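Local coordinates for collagen alpha-1(XX) chain (Homo sapiens, PDB 5KF4), which probably serves as an extracellular matrix component, its fibronectin type III domain being a beta-sandwich module of the collagen chain, at residues A[17-29]-A[90-100]. Numbering follows the deposited sequence.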
loop_
_atom_site.group_PDB
_atom_site.type_symbol
_atom_site.label_atom_id
_atom_site.label_comp_id
_atom_site.label_asym_id
_atom_site.label_seq_id
_atom_site.Cartn_x
_atom_site.Cartn_y
_atom_site.Cartn_z
ATOM N N LEU A 17 6.445 7.203 -2.107
ATOM C CA LEU A 17 6.355 5.748 -2.135
ATOM C C LEU A 17 7.486 5.134 -2.961
ATOM O O LEU A 17 7.712 5.520 -4.106
ATOM C CB LEU A 17 5.004 5.310 -2.704
ATOM C CG LEU A 17 4.754 3.801 -2.730
ATOM C CD1 LEU A 17 4.465 3.326 -1.316
ATOM C CD2 LEU A 17 3.625 3.434 -3.668
ATOM N N VAL A 18 8.189 4.171 -2.374
ATOM C CA VAL A 18 9.293 3.497 -3.052
ATOM C C VAL A 18 9.056 1.986 -3.125
ATOM O O VAL A 18 9.007 1.306 -2.103
ATOM C CB VAL A 18 10.643 3.770 -2.349
ATOM C CG1 VAL A 18 11.783 3.138 -3.119
ATOM C CG2 VAL A 18 10.869 5.267 -2.190
ATOM N N LEU A 19 8.929 1.470 -4.342
ATOM C CA LEU A 19 8.689 0.045 -4.565
ATOM C C LEU A 19 9.960 -0.642 -5.063
ATOM O O LEU A 19 10.346 -0.466 -6.217
ATOM C CB LEU A 19 7.548 -0.171 -5.571
ATOM C CG LEU A 19 6.197 0.539 -5.398
ATOM C CD1 LEU A 19 6.257 2.002 -5.818
ATOM C CD2 LEU A 19 5.110 -0.174 -6.177
ATOM N N SER A 20 10.615 -1.406 -4.192
ATOM C CA SER A 20 11.904 -2.011 -4.536
ATOM C C SER A 20 11.966 -3.501 -4.202
ATOM O O SER A 20 10.951 -4.107 -3.858
ATOM C CB SER A 20 13.044 -1.280 -3.824
ATOM O OG SER A 20 12.893 -1.343 -2.417
ATOM N N GLN A 21 13.172 -4.066 -4.283
ATOM C CA GLN A 21 13.424 -5.479 -3.986
ATOM C C GLN A 21 12.396 -6.378 -4.659
ATOM O O GLN A 21 11.810 -7.258 -4.029
ATOM C CB GLN A 21 13.439 -5.738 -2.478
ATOM C CG GLN A 21 14.425 -4.878 -1.713
ATOM C CD GLN A 21 14.422 -5.171 -0.227
ATOM O OE1 GLN A 21 13.804 -6.134 0.226
ATOM N NE2 GLN A 21 15.116 -4.337 0.543
ATOM N N VAL A 22 12.189 -6.145 -5.949
ATOM C CA VAL A 22 11.172 -6.862 -6.693
ATOM C C VAL A 22 11.682 -8.241 -7.052
ATOM O O VAL A 22 12.716 -8.384 -7.702
ATOM C CB VAL A 22 10.781 -6.109 -7.978
ATOM C CG1 VAL A 22 9.623 -6.801 -8.674
ATOM C CG2 VAL A 22 10.440 -4.668 -7.656
ATOM N N THR A 23 10.953 -9.258 -6.614
ATOM C CA THR A 23 11.284 -10.630 -6.963
ATOM C C THR A 23 10.132 -11.234 -7.750
ATOM O O THR A 23 9.233 -10.520 -8.195
ATOM C CB THR A 23 11.583 -11.481 -5.716
ATOM O OG1 THR A 23 10.355 -11.840 -5.069
ATOM C CG2 THR A 23 12.482 -10.707 -4.742
ATOM N N SER A 24 10.162 -12.549 -7.919
ATOM C CA SER A 24 9.090 -13.251 -8.608
ATOM C C SER A 24 7.802 -13.274 -7.793
ATOM O O SER A 24 6.706 -13.393 -8.347
ATOM C CB SER A 24 9.523 -14.682 -8.938
ATOM O OG SER A 24 10.713 -15.026 -8.248
ATOM N N SER A 25 7.936 -13.145 -6.476
ATOM C CA SER A 25 6.789 -13.301 -5.590
ATOM C C SER A 25 6.650 -12.201 -4.536
ATOM O O SER A 25 5.721 -12.223 -3.730
ATOM C CB SER A 25 6.859 -14.665 -4.898
ATOM O OG SER A 25 7.986 -14.741 -4.045
ATOM N N SER A 26 7.569 -11.245 -4.534
ATOM C CA SER A 26 7.582 -10.202 -3.507
ATOM C C SER A 26 8.023 -8.835 -4.020
ATOM O O SER A 26 8.783 -8.727 -4.980
ATOM C CB SER A 26 8.492 -10.604 -2.343
ATOM O OG SER A 26 9.852 -10.359 -2.675
ATOM N N ILE A 27 7.523 -7.790 -3.371
ATOM C CA ILE A 27 8.039 -6.443 -3.583
ATOM C C ILE A 27 8.209 -5.782 -2.223
ATOM O O ILE A 27 7.571 -6.180 -1.246
ATOM C CB ILE A 27 7.114 -5.552 -4.438
ATOM C CG1 ILE A 27 5.854 -5.175 -3.655
ATOM C CG2 ILE A 27 6.823 -6.199 -5.789
ATOM C CD1 ILE A 27 5.183 -3.909 -4.153
ATOM N N ARG A 28 9.077 -4.782 -2.137
ATOM C CA ARG A 28 9.127 -4.022 -0.902
ATOM C C ARG A 28 8.450 -2.688 -1.116
ATOM O O ARG A 28 8.568 -2.073 -2.172
ATOM C CB ARG A 28 10.554 -3.812 -0.400
ATOM C CG ARG A 28 10.610 -3.865 1.117
ATOM C CD ARG A 28 12.005 -3.694 1.690
ATOM N NE ARG A 28 12.323 -4.712 2.693
ATOM C CZ ARG A 28 11.652 -4.921 3.824
ATOM N NH1 ARG A 28 12.049 -5.878 4.652
ATOM N NH2 ARG A 28 10.589 -4.189 4.140
ATOM N N LEU A 29 7.735 -2.252 -0.088
ATOM C CA LEU A 29 7.030 -0.989 -0.126
ATOM C C LEU A 29 7.675 -0.051 0.870
ATOM O O LEU A 29 7.977 -0.447 1.995
ATOM C CB LEU A 29 5.556 -1.200 0.201
ATOM C CG LEU A 29 4.560 -0.253 -0.451
ATOM C CD1 LEU A 29 4.783 -0.220 -1.955
ATOM C CD2 LEU A 29 3.163 -0.723 -0.114
ATOM N N GLU A 90 -6.593 9.443 1.973
ATOM C CA GLU A 90 -6.060 9.162 0.644
ATOM C C GLU A 90 -4.576 8.844 0.780
ATOM O O GLU A 90 -3.889 9.425 1.621
ATOM C CB GLU A 90 -6.284 10.337 -0.311
ATOM C CG GLU A 90 -7.351 10.080 -1.371
ATOM C CD GLU A 90 -7.001 8.925 -2.294
ATOM O OE1 GLU A 90 -7.884 8.486 -3.061
ATOM O OE2 GLU A 90 -5.843 8.456 -2.257
ATOM N N GLY A 91 -4.081 7.931 -0.046
ATOM C CA GLY A 91 -2.713 7.480 0.092
ATOM C C GLY A 91 -1.865 7.461 -1.162
ATOM O O GLY A 91 -2.199 8.079 -2.175
ATOM N N LEU A 92 -0.766 6.718 -1.088
ATOM C CA LEU A 92 0.177 6.620 -2.190
ATOM C C LEU A 92 -0.122 5.383 -3.011
ATOM O O LEU A 92 -0.610 4.383 -2.486
ATOM C CB LEU A 92 1.612 6.540 -1.657
ATOM C CG LEU A 92 2.068 7.578 -0.630
ATOM C CD1 LEU A 92 3.442 7.229 -0.080
ATOM C CD2 LEU A 92 2.102 8.956 -1.272
ATOM N N ARG A 93 0.189 5.436 -4.297
ATOM C CA ARG A 93 0.063 4.246 -5.116
ATOM C C ARG A 93 0.977 4.242 -6.333
ATOM O O ARG A 93 1.479 5.281 -6.758
ATOM C CB ARG A 93 -1.397 4.041 -5.548
ATOM C CG ARG A 93 -1.973 5.114 -6.439
ATOM C CD ARG A 93 -3.365 4.696 -6.883
ATOM N NE ARG A 93 -4.305 5.807 -6.975
ATOM C CZ ARG A 93 -5.600 5.657 -7.239
ATOM N NH1 ARG A 93 -6.099 4.444 -7.449
ATOM N NH2 ARG A 93 -6.392 6.718 -7.304
ATOM N N GLY A 94 1.218 3.046 -6.856
ATOM C CA GLY A 94 2.058 2.866 -8.024
ATOM C C GLY A 94 1.922 1.481 -8.626
ATOM O O GLY A 94 1.394 0.564 -7.997
ATOM N N LEU A 95 2.404 1.331 -9.854
ATOM C CA LEU A 95 2.362 0.051 -10.545
ATOM C C LEU A 95 3.737 -0.594 -10.536
ATOM O O LEU A 95 4.739 0.057 -10.835
ATOM C CB LEU A 95 1.881 0.222 -11.986
ATOM C CG LEU A 95 0.452 0.707 -12.221
ATOM C CD1 LEU A 95 0.286 1.110 -13.676
ATOM C CD2 LEU A 95 -0.555 -0.374 -11.849
ATOM N N VAL A 96 3.782 -1.877 -10.202
ATOM C CA VAL A 96 5.017 -2.640 -10.302
ATOM C C VAL A 96 4.745 -4.032 -10.866
ATOM O O VAL A 96 3.779 -4.691 -10.485
ATOM C CB VAL A 96 5.724 -2.749 -8.928
ATOM C CG1 VAL A 96 4.797 -3.351 -7.882
ATOM C CG2 VAL A 96 7.010 -3.553 -9.046
ATOM N N THR A 97 5.583 -4.461 -11.802
ATOM C CA THR A 97 5.461 -5.791 -12.384
ATOM C C THR A 97 6.532 -6.687 -11.777
ATOM O O THR A 97 7.716 -6.354 -11.814
ATOM C CB THR A 97 5.595 -5.772 -13.925
ATOM O OG1 THR A 97 4.512 -5.026 -14.491
ATOM C CG2 THR A 97 5.547 -7.183 -14.484
ATOM N N THR A 98 6.114 -7.814 -11.205
ATOM C CA THR A 98 7.054 -8.737 -10.576
ATOM C C THR A 98 7.963 -9.392 -11.617
ATOM O O THR A 98 7.604 -9.511 -12.788
ATOM C CB THR A 98 6.324 -9.844 -9.758
ATOM O OG1 THR A 98 5.408 -10.553 -10.601
ATOM C CG2 THR A 98 5.556 -9.243 -8.597
ATOM N N ALA A 99 9.157 -9.780 -11.179
ATOM C CA ALA A 99 10.118 -10.468 -12.032
ATOM C C ALA A 99 9.534 -11.773 -12.586
ATOM O O ALA A 99 8.622 -12.346 -11.990
ATOM C CB ALA A 99 11.401 -10.739 -11.253
ATOM N N PRO A 100 10.052 -12.243 -13.736
ATOM C CA PRO A 100 9.561 -13.489 -14.342
ATOM C C PRO A 100 9.773 -14.725 -13.463
ATOM O O PRO A 100 10.825 -14.865 -12.840
ATOM C CB PRO A 100 10.383 -13.595 -15.631
ATOM C CG PRO A 100 10.754 -12.187 -15.949
ATOM C CD PRO A 100 11.007 -11.551 -14.619
ATOM O OXT PRO A 100 8.902 -15.589 -13.369
#
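Strand 17-20 lies over strand 92-97 at 7.7 Å between axes, the two running the same way at 31°, with L17 across from L92 and L19 near V96. The strands belong to the two facing sheets of the fibronectin type III beta sandwich, the first and last strands of the fold. They meet through packing of side chains on side chains and on backbone, with no hydrogen bond between the two strands, at one margin of the sandwich. At one end, CB of L17 packs on CD1 of L92 at 3.6 Å. L92 also touches W31 of strand 27-32. With CG of L17 anti to its backbone N (chi1 -177°), CD2 lies against the backbone of R93 and G94. G94 has no side chain, and L17 and L19 pack close to its backbone.

V96 is the centre of the apolar contact, and its two methyls divide the work. CG1 sits between the backbone N and the carbonyl carbon (chi1 56°), where it meets CD2 of L19 at 3.6 Å. The same methyl faces CD1 of I27 tip to tip at 3.8 Å. CG2 of V96 instead touches CG2 of V22, at 3.9 Å. The V22 and V96 side chains run past each other in opposite directions. V22 CG1 rests on the backbone of T97 and T98.

Beyond the strands, the turn between 17-20 and 27-32 packs on the C-terminal tail. T23 OG1 accepts a hydrogen bond from S25 N in an ST turn. OG1 of T98 is held by hydrogen bonds with A71 O and T74 N, while its CB lies 3.4 Å from T23 O. CA of S24 makes a C-H...O contact with O of A99. A99 N donates to T23 O at 3.1 Å, from well above the carbonyl plane.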